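Single-strand binding protein (Thermotoga maritima, PDB 1Z9F) binds single-stranded DNA through an OB fold and assembles as a homotetramer. Local coordinates at the interface of chains A and B. Residues are numbered along the deposited sequence; one frame, centred on the assembly and turned at random. Chains: chain A/B, Single-strand binding protein.

Contact 1: the interface of chains A and B. Residues chain A 49, 61-64; chain B 95-97.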
loop_
_atom_site.group_PDB
_atom_site.type_symbol
_atom_site.label_atom_id
_atom_site.label_comp_id
_atom_site.label_asym_id
_atom_site.label_seq_id
_atom_site.Cartn_x
_atom_site.Cartn_y
_atom_site.Cartn_z
ATOM N N ARG A 49 5.840 -2.111 -12.666
ATOM C CA ARG A 49 4.961 -3.258 -12.808
ATOM C C ARG A 49 5.548 -4.206 -13.853
ATOM O O ARG A 49 5.108 -4.242 -15.002
ATOM C CB ARG A 49 3.549 -2.796 -13.202
ATOM C CG ARG A 49 2.967 -1.693 -12.303
ATOM C CD ARG A 49 1.704 -1.109 -12.907
ATOM N NE ARG A 49 1.146 -0.005 -12.125
ATOM C CZ ARG A 49 0.013 0.628 -12.432
ATOM N NH1 ARG A 49 -0.678 0.306 -13.521
ATOM N NH2 ARG A 49 -0.428 1.611 -11.662
ATOM N N THR A 61 4.212 0.667 -16.752
ATOM C CA THR A 61 4.171 1.895 -15.970
ATOM C C THR A 61 4.622 1.600 -14.531
ATOM O O THR A 61 4.531 0.464 -14.061
ATOM C CB THR A 61 2.755 2.551 -16.013
ATOM O OG1 THR A 61 2.764 3.791 -15.292
ATOM C CG2 THR A 61 1.684 1.612 -15.433
ATOM N N THR A 62 5.126 2.635 -13.859
ATOM C CA THR A 62 5.705 2.518 -12.532
ATOM C C THR A 62 4.745 3.048 -11.489
ATOM O O THR A 62 3.888 3.887 -11.775
ATOM C CB THR A 62 7.038 3.304 -12.413
ATOM O OG1 THR A 62 7.925 2.905 -13.459
ATOM C CG2 THR A 62 7.728 3.031 -11.097
ATOM N N ASP A 63 4.894 2.515 -10.279
ATOM C CA ASP A 63 4.265 3.044 -9.086
ATOM C C ASP A 63 5.339 3.623 -8.191
ATOM O O ASP A 63 6.334 2.955 -7.887
ATOM C CB ASP A 63 3.542 1.939 -8.336
ATOM C CG ASP A 63 2.284 1.525 -9.014
ATOM O OD1 ASP A 63 1.411 2.396 -9.186
ATOM O OD2 ASP A 63 2.161 0.339 -9.372
ATOM N N PHE A 64 5.129 4.864 -7.764
ATOM C CA PHE A 64 6.053 5.546 -6.867
ATOM C C PHE A 64 5.486 5.583 -5.456
ATOM O O PHE A 64 4.297 5.849 -5.255
ATOM C CB PHE A 64 6.344 6.955 -7.379
ATOM C CG PHE A 64 7.162 6.971 -8.636
ATOM C CD1 PHE A 64 8.550 6.966 -8.570
ATOM C CD2 PHE A 64 6.554 6.965 -9.881
ATOM C CE1 PHE A 64 9.316 6.966 -9.725
ATOM C CE2 PHE A 64 7.323 6.966 -11.046
ATOM C CZ PHE A 64 8.702 6.968 -10.968
ATOM N N MET B 95 -0.340 3.182 -7.483
ATOM C CA MET B 95 -0.128 4.601 -7.255
ATOM C C MET B 95 -0.434 5.340 -8.553
ATOM O O MET B 95 0.466 5.831 -9.234
ATOM C CB MET B 95 1.328 4.815 -6.840
ATOM C CG MET B 95 1.656 4.222 -5.494
ATOM S SD MET B 95 0.976 5.289 -4.201
ATOM C CE MET B 95 -0.389 4.277 -3.699
ATOM N N ARG B 96 -1.714 5.384 -8.896
ATOM C CA ARG B 96 -2.099 5.722 -10.255
ATOM C C ARG B 96 -2.211 7.233 -10.403
ATOM O O ARG B 96 -2.941 7.899 -9.667
ATOM C CB ARG B 96 -3.378 4.985 -10.690
ATOM C CG ARG B 96 -4.585 5.862 -10.933
ATOM C CD ARG B 96 -5.666 5.171 -11.757
ATOM N NE ARG B 96 -6.981 5.645 -11.342
ATOM C CZ ARG B 96 -7.444 6.872 -11.551
ATOM N NH1 ARG B 96 -6.737 7.785 -12.223
ATOM N NH2 ARG B 96 -8.657 7.186 -11.111
ATOM N N ARG B 97 -1.461 7.758 -11.361
ATOM C CA ARG B 97 -1.401 9.187 -11.615
ATOM C C ARG B 97 -2.398 9.516 -12.719
ATOM O O ARG B 97 -2.533 8.766 -13.688
ATOM C CB ARG B 97 0.020 9.595 -12.022
ATOM C CG ARG B 97 1.129 8.757 -11.388
ATOM C CD ARG B 97 2.505 9.230 -11.814
ATOM N NE ARG B 97 3.433 8.108 -11.885
ATOM C CZ ARG B 97 3.595 7.307 -12.939
ATOM N NH1 ARG B 97 2.906 7.494 -14.059
ATOM N NH2 ARG B 97 4.464 6.307 -12.872
HETATM O O HOH W 1 3.155 6.365 -9.271
#

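Contact 2: the interface of chains A and B. Residues chain A 19, 21, 63-65, 93; chain B 17, 93-95.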
loop_
_atom_site.group_PDB
_atom_site.type_symbol
_atom_site.label_atom_id
_atom_site.label_comp_id
_atom_site.label_asym_id
_atom_site.label_seq_id
_atom_site.Cartn_x
_atom_site.Cartn_y
_atom_site.Cartn_z
ATOM N N ILE A 19 2.647 -3.943 3.889
ATOM C CA ILE A 19 3.088 -3.733 2.517
ATOM C C ILE A 19 4.568 -4.137 2.361
ATOM O O ILE A 19 5.375 -3.853 3.197
ATOM C CB ILE A 19 2.765 -2.291 1.978
ATOM C CG1 ILE A 19 3.005 -2.249 0.461
ATOM C CG2 ILE A 19 3.580 -1.218 2.675
ATOM C CD1 ILE A 19 2.443 -1.086 -0.198
ATOM N N LEU A 21 7.480 -4.055 -0.697
ATOM C CA LEU A 21 7.810 -3.461 -1.994
ATOM C C LEU A 21 9.266 -3.746 -2.227
ATOM O O LEU A 21 10.026 -3.806 -1.270
ATOM C CB LEU A 21 7.602 -1.942 -1.963
ATOM C CG LEU A 21 6.191 -1.492 -1.569
ATOM C CD1 LEU A 21 6.150 -0.056 -1.241
ATOM C CD2 LEU A 21 5.191 -1.839 -2.655
ATOM N N ASP A 63 4.894 2.515 -10.279
ATOM C CA ASP A 63 4.265 3.044 -9.086
ATOM C C ASP A 63 5.339 3.623 -8.191
ATOM O O ASP A 63 6.334 2.955 -7.887
ATOM C CB ASP A 63 3.542 1.939 -8.336
ATOM C CG ASP A 63 2.284 1.525 -9.014
ATOM O OD1 ASP A 63 1.411 2.396 -9.186
ATOM O OD2 ASP A 63 2.161 0.339 -9.372
ATOM N N PHE A 64 5.129 4.864 -7.764
ATOM C CA PHE A 64 6.053 5.546 -6.867
ATOM C C PHE A 64 5.486 5.583 -5.456
ATOM O O PHE A 64 4.297 5.849 -5.255
ATOM C CB PHE A 64 6.344 6.955 -7.379
ATOM C CG PHE A 64 7.162 6.971 -8.636
ATOM C CD1 PHE A 64 8.550 6.966 -8.570
ATOM C CD2 PHE A 64 6.554 6.965 -9.881
ATOM C CE1 PHE A 64 9.316 6.966 -9.725
ATOM C CE2 PHE A 64 7.323 6.966 -11.046
ATOM C CZ PHE A 64 8.702 6.968 -10.968
ATOM N N PHE A 65 6.350 5.303 -4.487
ATOM C CA PHE A 65 5.959 5.239 -3.090
ATOM C C PHE A 65 6.879 6.088 -2.212
ATOM O O PHE A 65 8.089 5.886 -2.212
ATOM C CB PHE A 65 6.023 3.778 -2.606
ATOM C CG PHE A 65 5.087 2.849 -3.349
ATOM C CD1 PHE A 65 5.505 2.191 -4.483
ATOM C CD2 PHE A 65 3.801 2.632 -2.891
ATOM C CE1 PHE A 65 4.665 1.365 -5.152
ATOM C CE2 PHE A 65 2.960 1.792 -3.550
ATOM C CZ PHE A 65 3.381 1.167 -4.691
ATOM N N MET A 93 1.071 0.606 5.059
ATOM C CA MET A 93 0.609 1.588 4.096
ATOM C C MET A 93 -0.262 2.553 4.879
ATOM O O MET A 93 -1.349 2.201 5.333
ATOM C CB MET A 93 -0.127 0.908 2.943
ATOM C CG MET A 93 -0.469 1.839 1.756
ATOM S SD MET A 93 0.957 2.663 1.010
ATOM C CE MET A 93 0.733 4.302 1.518
ATOM N N ASN B 17 5.577 -5.931 -5.404
ATOM C CA ASN B 17 4.580 -5.023 -4.865
ATOM C C ASN B 17 3.474 -5.867 -4.285
ATOM O O ASN B 17 2.755 -6.479 -5.010
ATOM C CB ASN B 17 4.070 -4.118 -5.984
ATOM C CG ASN B 17 2.950 -3.214 -5.559
ATOM O OD1 ASN B 17 2.184 -3.523 -4.650
ATOM N ND2 ASN B 17 2.820 -2.079 -6.258
ATOM N N MET B 93 -0.480 -2.509 -4.537
ATOM C CA MET B 93 -0.755 -1.119 -4.224
ATOM C C MET B 93 -0.425 -0.341 -5.485
ATOM O O MET B 93 0.735 -0.226 -5.875
ATOM C CB MET B 93 0.052 -0.670 -3.009
ATOM C CG MET B 93 -0.328 0.726 -2.460
ATOM S SD MET B 93 -2.065 0.901 -1.988
ATOM C CE MET B 93 -2.673 1.940 -3.231
ATOM N N ARG B 94 -1.476 0.117 -6.163
ATOM C CA ARG B 94 -1.323 1.006 -7.324
ATOM C C ARG B 94 -1.322 2.480 -6.938
ATOM O O ARG B 94 -2.183 2.958 -6.202
ATOM C CB ARG B 94 -2.398 0.759 -8.387
ATOM C CG ARG B 94 -2.334 -0.597 -9.097
ATOM C CD ARG B 94 -0.910 -1.133 -9.285
ATOM N NE ARG B 94 -0.865 -2.230 -10.272
ATOM C CZ ARG B 94 0.149 -3.097 -10.414
ATOM N NH1 ARG B 94 1.228 -3.041 -9.621
ATOM N NH2 ARG B 94 0.080 -4.045 -11.348
ATOM N N MET B 95 -0.340 3.182 -7.483
ATOM C CA MET B 95 -0.128 4.601 -7.255
ATOM C C MET B 95 -0.434 5.340 -8.553
ATOM O O MET B 95 0.466 5.831 -9.234
ATOM C CB MET B 95 1.328 4.815 -6.840
ATOM C CG MET B 95 1.656 4.222 -5.494
ATOM S SD MET B 95 0.976 5.289 -4.201
ATOM C CE MET B 95 -0.389 4.277 -3.699
HETATM O O HOH W 2 3.155 6.365 -9.271
#

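Contact 3: the interface of chains A and B. Residues chain A 22-24, 46-49, 86; chain B 13-15.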
loop_
_atom_site.group_PDB
_atom_site.type_symbol
_atom_site.label_atom_id
_atom_site.label_comp_id
_atom_site.label_asym_id
_atom_site.label_seq_id
_atom_site.Cartn_x
_atom_site.Cartn_y
_atom_site.Cartn_z
ATOM N N ILE A 22 9.634 -3.998 -3.479
ATOM C CA ILE A 22 11.031 -4.009 -3.910
ATOM C C ILE A 22 11.160 -3.038 -5.090
ATOM O O ILE A 22 10.531 -3.239 -6.132
ATOM C CB ILE A 22 11.515 -5.392 -4.333
ATOM C CG1 ILE A 22 11.561 -6.328 -3.132
ATOM C CG2 ILE A 22 12.900 -5.301 -4.931
ATOM C CD1 ILE A 22 11.901 -7.750 -3.482
ATOM N N GLY A 23 11.952 -1.979 -4.901
ATOM C CA GLY A 23 12.146 -0.979 -5.929
ATOM C C GLY A 23 13.451 -0.231 -5.787
ATOM O O GLY A 23 14.169 -0.396 -4.805
ATOM N N ARG A 24 13.761 0.588 -6.794
ATOM C CA ARG A 24 14.968 1.419 -6.784
ATOM C C ARG A 24 14.643 2.703 -6.024
ATOM O O ARG A 24 13.490 3.132 -6.013
ATOM C CB ARG A 24 15.452 1.800 -8.203
ATOM C CG ARG A 24 15.162 0.849 -9.382
ATOM C CD ARG A 24 15.823 -0.539 -9.320
ATOM N NE ARG A 24 17.248 -0.521 -8.973
ATOM C CZ ARG A 24 18.165 -1.372 -9.446
ATOM N NH1 ARG A 24 19.426 -1.258 -9.048
ATOM N NH2 ARG A 24 17.846 -2.337 -10.304
ATOM N N ALA A 46 10.917 3.566 -6.887
ATOM C CA ALA A 46 10.221 3.284 -8.126
ATOM C C ALA A 46 10.001 1.798 -8.133
ATOM O O ALA A 46 10.971 1.042 -8.122
ATOM C CB ALA A 46 11.051 3.701 -9.324
ATOM N N VAL A 47 8.733 1.385 -8.122
ATOM C CA VAL A 47 8.357 -0.029 -8.158
ATOM C C VAL A 47 7.599 -0.283 -9.448
ATOM O O VAL A 47 6.366 -0.164 -9.500
ATOM C CB VAL A 47 7.449 -0.406 -6.954
ATOM C CG1 VAL A 47 6.985 -1.885 -7.038
ATOM C CG2 VAL A 47 8.156 -0.107 -5.612
ATOM N N ASP A 48 8.319 -0.611 -10.512
ATOM C CA ASP A 48 7.620 -0.754 -11.780
ATOM C C ASP A 48 6.932 -2.115 -11.904
ATOM O O ASP A 48 7.350 -3.103 -11.307
ATOM C CB ASP A 48 8.464 -0.335 -13.031
ATOM C CG ASP A 48 9.803 -1.060 -13.149
ATOM O OD1 ASP A 48 9.988 -2.101 -12.472
ATOM O OD2 ASP A 48 10.658 -0.573 -13.937
ATOM N N ARG A 49 5.840 -2.111 -12.666
ATOM C CA ARG A 49 4.961 -3.258 -12.808
ATOM C C ARG A 49 5.548 -4.206 -13.853
ATOM O O ARG A 49 5.108 -4.242 -15.002
ATOM C CB ARG A 49 3.549 -2.796 -13.202
ATOM C CG ARG A 49 2.967 -1.693 -12.303
ATOM C CD ARG A 49 1.704 -1.109 -12.907
ATOM N NE ARG A 49 1.146 -0.005 -12.125
ATOM C CZ ARG A 49 0.013 0.628 -12.432
ATOM N NH1 ARG A 49 -0.678 0.306 -13.521
ATOM N NH2 ARG A 49 -0.428 1.611 -11.662
ATOM N N LEU A 86 18.662 -0.610 -5.168
ATOM C CA LEU A 86 17.446 -1.445 -5.107
ATOM C C LEU A 86 17.201 -1.954 -3.696
ATOM O O LEU A 86 18.023 -2.687 -3.146
ATOM C CB LEU A 86 17.583 -2.656 -6.038
ATOM C CG LEU A 86 16.435 -3.678 -6.100
ATOM C CD1 LEU A 86 15.215 -3.103 -6.780
ATOM C CD2 LEU A 86 16.878 -4.934 -6.825
ATOM N N MET B 13 11.720 -10.128 -13.134
ATOM C CA MET B 13 11.472 -8.679 -13.254
ATOM C C MET B 13 12.498 -7.860 -12.442
ATOM O O MET B 13 13.193 -7.015 -13.014
ATOM C CB MET B 13 10.050 -8.314 -12.800
ATOM C CG MET B 13 9.579 -6.917 -13.176
ATOM S SD MET B 13 7.824 -6.689 -12.753
ATOM C CE MET B 13 7.082 -6.985 -14.374
ATOM N N SER B 14 12.564 -8.125 -11.127
ATOM C CA SER B 14 13.495 -7.485 -10.149
ATOM C C SER B 14 12.799 -6.449 -9.249
ATOM O O SER B 14 13.441 -5.591 -8.642
ATOM C CB SER B 14 14.721 -6.858 -10.823
ATOM O OG SER B 14 15.722 -6.558 -9.873
ATOM N N PHE B 15 11.479 -6.556 -9.163
ATOM C CA PHE B 15 10.637 -5.621 -8.450
ATOM C C PHE B 15 9.524 -6.422 -7.787
ATOM O O PHE B 15 9.349 -7.592 -8.104
ATOM C CB PHE B 15 10.063 -4.594 -9.421
ATOM C CG PHE B 15 11.109 -3.705 -10.042
ATOM C CD1 PHE B 15 11.533 -2.550 -9.390
ATOM C CD2 PHE B 15 11.687 -4.030 -11.271
ATOM C CE1 PHE B 15 12.515 -1.722 -9.951
ATOM C CE2 PHE B 15 12.674 -3.205 -11.847
ATOM C CZ PHE B 15 13.085 -2.048 -11.180
#

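Contact 1: the interface of chains A and B
The carboxylate of A:Asp63 takes the backbone amide of B:Met95 across the interface: N lies 2.6 Å from OD1, and the bond is fairly straight. The amide comes from above the carboxylate plane, 52° out of it. On the opposite face of that plane, NH2 of A:Arg49 reaches the same OD1. NE of A:Arg49 forms a salt bridge to OD2 of A:Asp63 at 3.0 Å, so the guanidinium grips the carboxylate side-on and is likely to fix its rotation. The methyl CG2 of A:Thr61 sits over one face of that guanidinium. The side chains of A:Asp63 and B:Met95 cross at about a right angle, with CB 3.9 Å from CB. An alanine in place of A:Asp63 would probably leave the amide of B:Met95 without its acceptor and set the guanidinium of A:Arg49 free to turn. B:Arg97 bends at chi3 and brings NH2 to the edge of the A:Phe64 ring, 3.5 Å from CE2. The guanidinium of B:Arg97 and this ring stand 53° apart. A water joins the chains beside this edge, 2.9 Å from N of A:Phe64 and 2.7 Å from O of B:Met95. The patch pins the end of strand 86-96 of one subunit to the start of strand 62-70 of the other.

Contact 2: the interface of chains A and B
The ring of A:Phe65 is packed against B:Met93 and B:Met95 of the other chain. CB of A:Phe65 leaves the backbone with CG anti to the carbonyl carbon (chi1 -61°), which directs the ring toward the partner. CD2 of A:Phe65 meets CG of B:Met95 at 3.7 Å. CE2 of A:Phe65, one atom further out, touches CG of B:Met95 and also lies 3.6 Å from CG of B:Met93. On the other rim, CE1 comes near ND2 of B:Asn17. CZ, the tip, meets the carbonyl oxygen of B:Met93, which lies at the ring edge and in its plane. CG of B:Met95 is over one face, toward the rim, 3.7 Å from the centroid of the A:Phe65 ring, in a CH-pi contact. CD1 of A:Leu21, from the same chain as the ring, lies on the opposite face, also toward the rim.

B:Asn17 has its amide turned 78° from the ring. ND2 of B:Asn17 donates a hydrogen bond to O of B:Met93 at 2.8 Å, and its OD1 accepts one from N of B:Met93. This pair of bonds holds the amide and fixes the carbonyl that faces CZ. Antiparallel pairing of A:Leu21 with B:Asn17 brings the two 16-25 strands together. CD1 of A:Ile19 packs on CB of B:Met93. Beside the ring, A:Asp63 also forms a long salt bridge to B:Arg94, with OD2 3.5 Å from NH1.

Contact 3: the interface of chains A and B
The ring of B:Phe15 carries the carboxylate of A:Asp48 on one face, with CG of the aspartate 3.8 Å above the plane and over the ring centre. The carboxylate stands steeply on the ring, the planes 71° apart. CG of A:Asp48 sits between its backbone N and carbonyl carbon (chi1 55°), a crowded position that places the group over the ring. At the far end of the ring, the aliphatic part of A:Arg24 crosses at about a right angle. CD of A:Arg24 is 3.6 Å from CE1 of B:Phe15. The arginine chain is bent at chi2 and chi3, and CB of A:Leu86 lies over one face of its guanidinium, toward the rim. CD1 of B:Phe15 also approaches CA of A:Gly23, at 3.9 Å, and the carbonyl oxygen of A:Ile22.

The residues just before the ring add further contacts. CD2 of A:Leu86 meets OG of B:Ser14 at 3.6 Å. The thioether sulfur SD of B:Met13 lies 3.5 Å from C of A:Arg49, the backbone carbonyl carbon. The contact is held by packing rather than by polar bonds. B:Phe15 acts as an anchor that fastens the N-terminal segment of one subunit onto strands 16-25 and 39-48 of its neighbour.

Contact 1 and contact 2 are about 8 Å apart between the centres of their C-alpha atoms, and they share A:Asp63, A:Phe64 and B:Met95. Contact 3 lies about 11 Å from contact 1 and about 10 Å from contact 2. A:Arg49 belongs to both contact 1 and contact 3. Strand 16-25 supplies residues to contacts 2 and 3, strand 62-70 serves contacts 1 and 2, and strand 86-96 takes part in all three. The three probably act as one interface. Two-fold symmetry repeats each contact with the chains exchanged. The deposited dimer is likely to be half of the homotetramer that the protein forms.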